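Local coordinates for protein aminoglycoside N(3)-acetyltransferase (Enterobacter cloacae, PDB 6NP3) that transfers an acetyl group from acetyl-CoA to the 3-amino group of 2-deoxystreptamine antibiotics and probably confers resistance to gentamicin, kanamycin and related drugs, at residues Q11-L15 and A237-G242; G20-P25 and T53-F59. All coordinates share one frame; numbering follows the deposited sequence.

Interaction 1 (Q11-L15 and A237-G242); sequences QLRDL and AQGPVG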
ATOM      1  N   GLN A  11     -22.052  -2.447   6.659  1.00 16.01           N
ATOM      2  CA  GLN A  11     -21.440  -1.119   6.644  1.00 16.29           C
ATOM      3  C   GLN A  11     -20.612  -0.880   5.379  1.00 15.11           C
ATOM      4  O   GLN A  11     -20.633   0.226   4.821  1.00 15.24           O
ATOM      5  CB  GLN A  11     -20.550  -0.943   7.868  1.00 16.17           C
ATOM      6  CG  GLN A  11     -21.282  -0.746   9.170  1.00 17.49           C
ATOM      7  CD  GLN A  11     -20.352  -0.739  10.345  1.00 17.96           C
ATOM      8  OE1 GLN A  11     -19.398  -1.490  10.383  1.00 18.48           O
ATOM      9  NE2 GLN A  11     -20.614   0.128  11.310  1.00 19.81           N
ATOM     10  N   LEU A  12     -19.862  -1.889   4.928  1.00 14.84           N
ATOM     11  CA  LEU A  12     -19.081  -1.745   3.705  1.00 14.52           C
ATOM     12  C   LEU A  12     -19.987  -1.549   2.503  1.00 14.97           C
ATOM     13  O   LEU A  12     -19.704  -0.728   1.619  1.00 14.41           O
ATOM     14  CB  LEU A  12     -18.175  -2.959   3.544  1.00 14.45           C
ATOM     15  CG  LEU A  12     -17.017  -3.044   4.545  1.00 15.00           C
ATOM     16  CD1 LEU A  12     -16.407  -4.427   4.588  1.00 15.96           C
ATOM     17  CD2 LEU A  12     -15.961  -2.013   4.198  1.00 15.14           C
ATOM     18  N   ARG A  13     -21.112  -2.270   2.469  0.77 14.96           N
ATOM     19  CA  ARG A  13     -22.070  -2.070   1.392  0.77 15.95           C
ATOM     20  C   ARG A  13     -22.627  -0.656   1.437  0.77 15.91           C
ATOM     21  O   ARG A  13     -22.770   0.001   0.397  0.77 16.15           O
ATOM     22  CB  ARG A  13     -23.187  -3.109   1.499  0.77 18.39           C
ATOM     23  CG  ARG A  13     -22.758  -4.538   1.191  0.77 22.96           C
ATOM     24  CD  ARG A  13     -23.180  -4.931  -0.224  0.77 25.87           C
ATOM     25  NE  ARG A  13     -22.749  -6.268  -0.626  0.77 26.64           N
ATOM     26  CZ  ARG A  13     -21.533  -6.549  -1.087  0.77 25.15           C
ATOM     27  NH1 ARG A  13     -20.616  -5.593  -1.191  0.77 20.91           N
ATOM     28  NH2 ARG A  13     -21.239  -7.791  -1.444  0.77 27.26           N
ATOM     29  N   ASP A  14     -22.962  -0.175   2.637  1.00 15.90           N
ATOM     30  CA  ASP A  14     -23.498   1.179   2.753  1.00 17.36           C
ATOM     31  C   ASP A  14     -22.502   2.203   2.227  1.00 16.70           C
ATOM     32  O   ASP A  14     -22.895   3.217   1.647  1.00 17.89           O
ATOM     33  CB  ASP A  14     -23.783   1.549   4.209  1.00 18.99           C
ATOM     34  CG  ASP A  14     -24.986   0.871   4.783  1.00 23.20           C
ATOM     35  OD1 ASP A  14     -25.815   0.371   4.012  1.00 24.97           O
ATOM     36  OD2 ASP A  14     -25.087   0.868   6.024  1.00 23.98           O
ATOM     37  N   LEU A  15     -21.211   1.960   2.429  1.00 15.99           N
ATOM     38  CA  LEU A  15     -20.184   2.893   1.995  1.00 15.99           C
ATOM     39  C   LEU A  15     -19.977   2.861   0.492  1.00 16.55           C
ATOM     40  O   LEU A  15     -19.404   3.802  -0.074  1.00 18.46           O
ATOM     41  CB  LEU A  15     -18.894   2.498   2.696  1.00 16.98           C
ATOM     42  CG  LEU A  15     -17.749   3.491   2.619  1.00 18.02           C
ATOM     43  CD1 LEU A  15     -18.078   4.758   3.377  1.00 18.75           C
ATOM     44  CD2 LEU A  15     -16.487   2.843   3.159  1.00 17.77           C
ATOM     45  N   ALA A 237     -17.767   8.969  -0.733  1.00 17.33           N
ATOM     46  CA  ALA A 237     -18.624   8.320   0.250  1.00 17.96           C
ATOM     47  C   ALA A 237     -17.896   8.183   1.576  1.00 17.13           C
ATOM     48  O   ALA A 237     -16.744   7.736   1.627  1.00 17.03           O
ATOM     49  CB  ALA A 237     -19.050   6.935  -0.241  1.00 20.38           C
ATOM     50  N   GLN A 238     -18.581   8.582   2.649  1.00 18.90           N
ATOM     51  CA  GLN A 238     -18.062   8.541   4.001  1.00 19.50           C
ATOM     52  C   GLN A 238     -19.078   7.819   4.867  1.00 19.85           C
ATOM     53  O   GLN A 238     -20.290   7.932   4.661  1.00 23.44           O
ATOM     54  CB  GLN A 238     -17.856   9.960   4.527  1.00 22.47           C
ATOM     55  CG  GLN A 238     -16.830  10.762   3.709  1.00 23.99           C
ATOM     56  CD  GLN A 238     -17.056  12.258   3.768  1.00 26.55           C
ATOM     57  OE1 GLN A 238     -17.011  12.864   4.835  1.00 26.06           O
ATOM     58  NE2 GLN A 238     -17.311  12.857   2.615  1.00 26.05           N
ATOM     59  N   GLY A 239     -18.579   7.099   5.849  1.00 17.46           N
ATOM     60  CA  GLY A 239     -19.430   6.376   6.756  1.00 18.22           C
ATOM     61  C   GLY A 239     -18.631   5.478   7.662  1.00 17.73           C
ATOM     62  O   GLY A 239     -17.415   5.332   7.489  1.00 17.73           O
ATOM     63  N   PRO A 240     -19.292   4.833   8.627  1.00 17.71           N
ATOM     64  CA  PRO A 240     -18.560   4.032   9.613  1.00 18.33           C
ATOM     65  C   PRO A 240     -18.244   2.648   9.071  1.00 17.47           C
ATOM     66  O   PRO A 240     -19.044   2.050   8.345  1.00 17.70           O
ATOM     67  CB  PRO A 240     -19.563   3.914  10.773  1.00 18.87           C
ATOM     68  CG  PRO A 240     -20.895   3.973  10.096  1.00 19.67           C
ATOM     69  CD  PRO A 240     -20.716   4.982   8.992  1.00 19.10           C
ATOM     70  N   VAL A 241     -17.091   2.122   9.469  1.00 17.10           N
ATOM     71  CA  VAL A 241     -16.792   0.696   9.411  1.00 17.03           C
ATOM     72  C   VAL A 241     -16.296   0.338  10.800  1.00 17.87           C
ATOM     73  O   VAL A 241     -15.308   0.914  11.272  1.00 18.22           O
ATOM     74  CB  VAL A 241     -15.736   0.366   8.342  1.00 16.53           C
ATOM     75  CG1 VAL A 241     -15.386  -1.090   8.386  1.00 17.33           C
ATOM     76  CG2 VAL A 241     -16.261   0.756   6.969  1.00 16.82           C
ATOM     77  N   GLY A 242     -17.030  -0.528  11.490  1.00 18.19           N
ATOM     78  CA  GLY A 242     -16.864  -0.616  12.929  1.00 18.42           C
ATOM     79  C   GLY A 242     -17.086   0.757  13.519  1.00 19.85           C
ATOM     80  O   GLY A 242     -18.025   1.471  13.159  1.00 20.41           O
TER
HETATM   81  O   HOH W   1     -20.878   2.504   6.434  1.00 18.18           O
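Q11 and L15, one helical turn apart, face V241 and A237 respectively, and helix segment 11-15 runs almost exactly antiparallel to strand 237-241 (174°) with 7.8 Å between the two axes. The polar end of the contact belongs to Q11. Its chain stays extended beyond CG (chi2 173°) and carries the amide past the carbonyl of P240 to the backbone of G242. There OE1 accepts from G242 N at 2.8 Å, the donor standing well off the amide plane, while NE2 makes a weak, long bond of 3.5 Å to G242 O. The amide thus reads both backbone polar atoms of a glycine whose positive phi turns the chain just beyond the strand. Between helix and strand a water bridges the two backbones, donating 2.8 Å to Q11 O and 2.7 Å to P240 O.

Toward A237 the contact turns apolar. L15 sends CD1 over the peptide that joins Q238 to G239, 3.4 Å from G239 N; CG set anti to the backbone N (chi1 -168°) swings the branch that way. The methyl of A237 lies against the carbonyl of L15, CB to O 3.2 Å. Deeper in, L12 CD2 meets V241 CG2 at 3.9 Å, the two side chains slanting across each other.

Strand 237-241 is an edge strand, bonded to strand 244-250 through A237 with L248 and G239 with S246. L15 also packs on S246 and L248, both L12 and L15 touch L158 of strand 156-160, and L12 reaches L46 and A49 of helix 39-50.

Interaction 2 (G20-P25 and T53-F59); sequences GDMVMP and TGNILAF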
ATOM      1  N   GLY A  20     -17.490  -7.657  -6.781  1.00 13.14           N
ATOM      2  CA  GLY A  20     -16.647  -7.492  -7.933  1.00 12.73           C
ATOM      3  C   GLY A  20     -15.626  -6.380  -7.827  1.00 11.91           C
ATOM      4  O   GLY A  20     -14.772  -6.261  -8.707  1.00 12.14           O
ATOM      5  N   ASP A  21     -15.696  -5.553  -6.794  1.00 11.52           N
ATOM      6  CA  ASP A  21     -14.788  -4.424  -6.700  1.00 11.67           C
ATOM      7  C   ASP A  21     -13.350  -4.884  -6.449  1.00 11.44           C
ATOM      8  O   ASP A  21     -13.081  -5.958  -5.906  1.00 11.82           O
ATOM      9  CB  ASP A  21     -15.208  -3.495  -5.555  1.00 12.14           C
ATOM     10  CG  ASP A  21     -16.372  -2.567  -5.895  1.00 12.93           C
ATOM     11  OD1 ASP A  21     -16.847  -2.550  -7.036  1.00 13.86           O
ATOM     12  OD2 ASP A  21     -16.772  -1.806  -4.978  1.00 13.78           O
ATOM     13  N   MET A  22     -12.435  -3.976  -6.788  1.00 10.92           N
ATOM     14  CA  MET A  22     -10.994  -4.073  -6.564  1.00 10.69           C
ATOM     15  C   MET A  22     -10.691  -3.033  -5.481  1.00 10.80           C
ATOM     16  O   MET A  22     -10.760  -1.826  -5.751  1.00 11.88           O
ATOM     17  CB  MET A  22     -10.295  -3.694  -7.872  1.00 11.30           C
ATOM     18  CG  MET A  22      -8.793  -3.400  -7.776  1.00 12.23           C
ATOM     19  SD  MET A  22      -7.714  -4.798  -7.616  1.00 12.79           S
ATOM     20  CE  MET A  22      -7.592  -4.949  -5.839  1.00 12.72           C
ATOM     21  N   VAL A  23     -10.366  -3.481  -4.265  0.83 11.01           N
ATOM     22  CA  VAL A  23     -10.256  -2.597  -3.101  0.83 11.28           C
ATOM     23  C   VAL A  23      -8.871  -2.703  -2.471  0.83 11.30           C
ATOM     24  O   VAL A  23      -8.369  -3.809  -2.232  0.83 11.85           O
ATOM     25  CB  VAL A  23     -11.348  -2.914  -2.063  0.83 13.06           C
ATOM     26  CG1 VAL A  23     -11.160  -2.129  -0.779  0.83 13.67           C
ATOM     27  CG2 VAL A  23     -12.705  -2.676  -2.665  0.83 14.51           C
ATOM     28  N   MET A  24      -8.282  -1.539  -2.156  1.00 11.18           N
ATOM     29  CA  MET A  24      -7.025  -1.452  -1.418  1.00 10.98           C
ATOM     30  C   MET A  24      -7.333  -0.808  -0.076  1.00 11.10           C
ATOM     31  O   MET A  24      -7.633   0.403  -0.025  1.00 11.82           O
ATOM     32  CB  MET A  24      -6.003  -0.614  -2.182  1.00 11.08           C
ATOM     33  CG  MET A  24      -4.677  -0.498  -1.473  1.00 12.31           C
ATOM     34  SD  MET A  24      -3.418   0.141  -2.563  1.00 13.46           S
ATOM     35  CE  MET A  24      -1.987  -0.138  -1.557  1.00 14.49           C
ATOM     36  N   PRO A  25      -7.260  -1.546   1.018  1.00 11.61           N
ATOM     37  CA  PRO A  25      -7.590  -0.977   2.324  1.00 12.25           C
ATOM     38  C   PRO A  25      -6.380  -0.388   3.037  1.00 12.82           C
ATOM     39  O   PRO A  25      -5.251  -0.866   2.934  1.00 13.49           O
ATOM     40  CB  PRO A  25      -8.135  -2.190   3.098  1.00 13.53           C
ATOM     41  CG  PRO A  25      -7.287  -3.319   2.580  1.00 14.61           C
ATOM     42  CD  PRO A  25      -7.058  -3.009   1.093  1.00 12.72           C
ATOM     43  N   THR A  53     -15.770 -12.616  -7.133  1.00 14.86           N
ATOM     44  CA  THR A  53     -15.104 -12.029  -8.290  1.00 14.75           C
ATOM     45  C   THR A  53     -14.324 -10.772  -7.935  1.00 13.06           C
ATOM     46  O   THR A  53     -13.677 -10.203  -8.806  1.00 14.27           O
ATOM     47  CB  THR A  53     -16.103 -11.676  -9.396  1.00 17.28           C
ATOM     48  OG1 THR A  53     -16.920 -10.576  -8.950  1.00 20.49           O
ATOM     49  CG2 THR A  53     -17.003 -12.831  -9.741  1.00 17.39           C
ATOM     50  N   GLY A  54     -14.393 -10.314  -6.699  1.00 12.51           N
ATOM     51  CA  GLY A  54     -13.658  -9.124  -6.315  1.00 11.86           C
ATOM     52  C   GLY A  54     -12.220  -9.422  -5.936  1.00 11.73           C
ATOM     53  O   GLY A  54     -11.783 -10.571  -5.874  1.00 11.92           O
ATOM     54  N   ASN A  55     -11.476  -8.351  -5.666  1.00 11.11           N
ATOM     55  CA  ASN A  55     -10.071  -8.479  -5.325  1.00 11.38           C
ATOM     56  C   ASN A  55      -9.732  -7.488  -4.217  1.00 11.18           C
ATOM     57  O   ASN A  55     -10.300  -6.397  -4.129  1.00 11.36           O
ATOM     58  CB  ASN A  55      -9.153  -8.197  -6.524  1.00 11.89           C
ATOM     59  CG  ASN A  55      -9.335  -9.178  -7.656  1.00 12.37           C
ATOM     60  OD1 ASN A  55      -8.730 -10.247  -7.682  1.00 12.11           O
ATOM     61  ND2 ASN A  55     -10.185  -8.813  -8.605  1.00 13.46           N
ATOM     62  N   ILE A  56      -8.754  -7.869  -3.406  1.00 11.50           N
ATOM     63  CA  ILE A  56      -8.151  -7.011  -2.381  1.00 11.35           C
ATOM     64  C   ILE A  56      -6.659  -6.926  -2.671  1.00 11.27           C
ATOM     65  O   ILE A  56      -6.017  -7.947  -2.949  1.00 12.35           O
ATOM     66  CB  ILE A  56      -8.341  -7.623  -0.978  1.00 12.78           C
ATOM     67  CG1 ILE A  56      -9.830  -7.732  -0.667  1.00 15.08           C
ATOM     68  CG2 ILE A  56      -7.592  -6.846   0.102  1.00 14.17           C
ATOM     69  CD1 ILE A  56     -10.211  -8.481   0.556  1.00 20.35           C
ATOM     70  N   LEU A  57      -6.109  -5.717  -2.613  1.00 11.12           N
ATOM     71  CA  LEU A  57      -4.676  -5.473  -2.731  1.00 11.25           C
ATOM     72  C   LEU A  57      -4.241  -4.682  -1.511  1.00 11.25           C
ATOM     73  O   LEU A  57      -4.893  -3.698  -1.159  1.00 13.08           O
ATOM     74  CB  LEU A  57      -4.389  -4.642  -3.983  1.00 12.12           C
ATOM     75  CG  LEU A  57      -2.926  -4.282  -4.242  1.00 12.31           C
ATOM     76  CD1 LEU A  57      -2.171  -5.526  -4.559  1.00 13.18           C
ATOM     77  CD2 LEU A  57      -2.777  -3.280  -5.357  1.00 15.00           C
ATOM     78  N   ALA A  58      -3.174  -5.113  -0.853  1.00 10.86           N
ATOM     79  CA  ALA A  58      -2.697  -4.404   0.323  1.00 11.07           C
ATOM     80  C   ALA A  58      -1.206  -4.182   0.226  1.00 10.95           C
ATOM     81  O   ALA A  58      -0.480  -5.058  -0.231  1.00 11.63           O
ATOM     82  CB  ALA A  58      -3.021  -5.175   1.608  1.00 12.44           C
ATOM     83  N   PHE A  59      -0.756  -3.015   0.673  1.00 11.46           N
ATOM     84  CA  PHE A  59       0.673  -2.732   0.792  1.00 11.40           C
ATOM     85  C   PHE A  59       1.167  -3.273   2.133  1.00 11.39           C
ATOM     86  O   PHE A  59       0.934  -2.674   3.186  1.00 12.65           O
ATOM     87  CB  PHE A  59       0.903  -1.235   0.650  1.00 12.03           C
ATOM     88  CG  PHE A  59       2.300  -0.799   0.984  1.00 12.14           C
ATOM     89  CD1 PHE A  59       3.392  -1.533   0.590  1.00 13.38           C
ATOM     90  CD2 PHE A  59       2.512   0.370   1.676  1.00 13.53           C
ATOM     91  CE1 PHE A  59       4.678  -1.100   0.918  1.00 14.23           C
ATOM     92  CE2 PHE A  59       3.776   0.780   1.999  1.00 14.98           C
ATOM     93  CZ  PHE A  59       4.851   0.065   1.605  1.00 14.39           C
TER
HETATM   94  O   HOH W   2     -12.025  -6.639  -9.481  1.00 14.96           O
HETATM   95  O   HOH W   3      -2.655  -1.302   1.848  1.00 15.04           O
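V23 lies between N55 and L57, giving its N to one and its O to the other, as parallel neighbours in a sheet do. V23 N donates to N55 O at 2.9 Å and V23 O accepts from L57 N at 3.0 Å; N55 N bonds D21 O at 2.9 Å. The strands cross at -29°.

On the face carrying M22 and N55 the packing is tight. M22 bends at chi2 and chi3 (76° and -92°), folding its thioether back across the neighbouring strand: SD rests by N55 CB, and CE sits 3.7 Å from L57 CB. M24 is stretched out instead, its CE alongside F59 CB at 3.8 Å. F150 of helix 146-151 covers M22, M24 and L57.

On the V23 and I56 side, P25 CD meets I56 CG2 and lies 3.2 Å from L57 O. That buried carbonyl finds no hydrogen-bond partner, though the C-H of M24 CA approaches L57 O at 3.1 Å. Water bridges P25 O to F59 N inside this buried end.

The G20 end is looser: T53 is exposed, its OG1 3.3 Å from G20 CA, and a water joins G20 O to N55 ND2. N55 OD1 takes the backbone N of magnesium-binding D127.

Strands 22-27 and 55-59 are connected by a segment that includes helix 39-50, whose L46 and I47 touch I56, as in a beta-alpha-beta crossover. F59 brings the pair to the antibiotic site, stacking on F98 and meeting Y141 edge-to-face.

In the fold
Both contacts belong to one mixed sheet: interaction 2 joins two of its inner parallel strands, and interaction 1 lays the N-terminal helix against its edge strand 237-241. Residues 20-59 fall between the two halves of interaction 1, and helix 5-15 is followed in the chain by strand 22-27. Their centres are 16 Å apart, with nearest atoms about 7 Å apart, and the two do not meet. Interaction 2 is closer to the chemistry: the side chain of F59 lies about 4 Å from bound gentamicin, and that of N55 about 5 Å from the magnesium ion. Interaction 1 is more peripheral, V241 being about 7 Å, side chain to side chain, from V27, which binds acetyl-CoA in another structure of this enzyme.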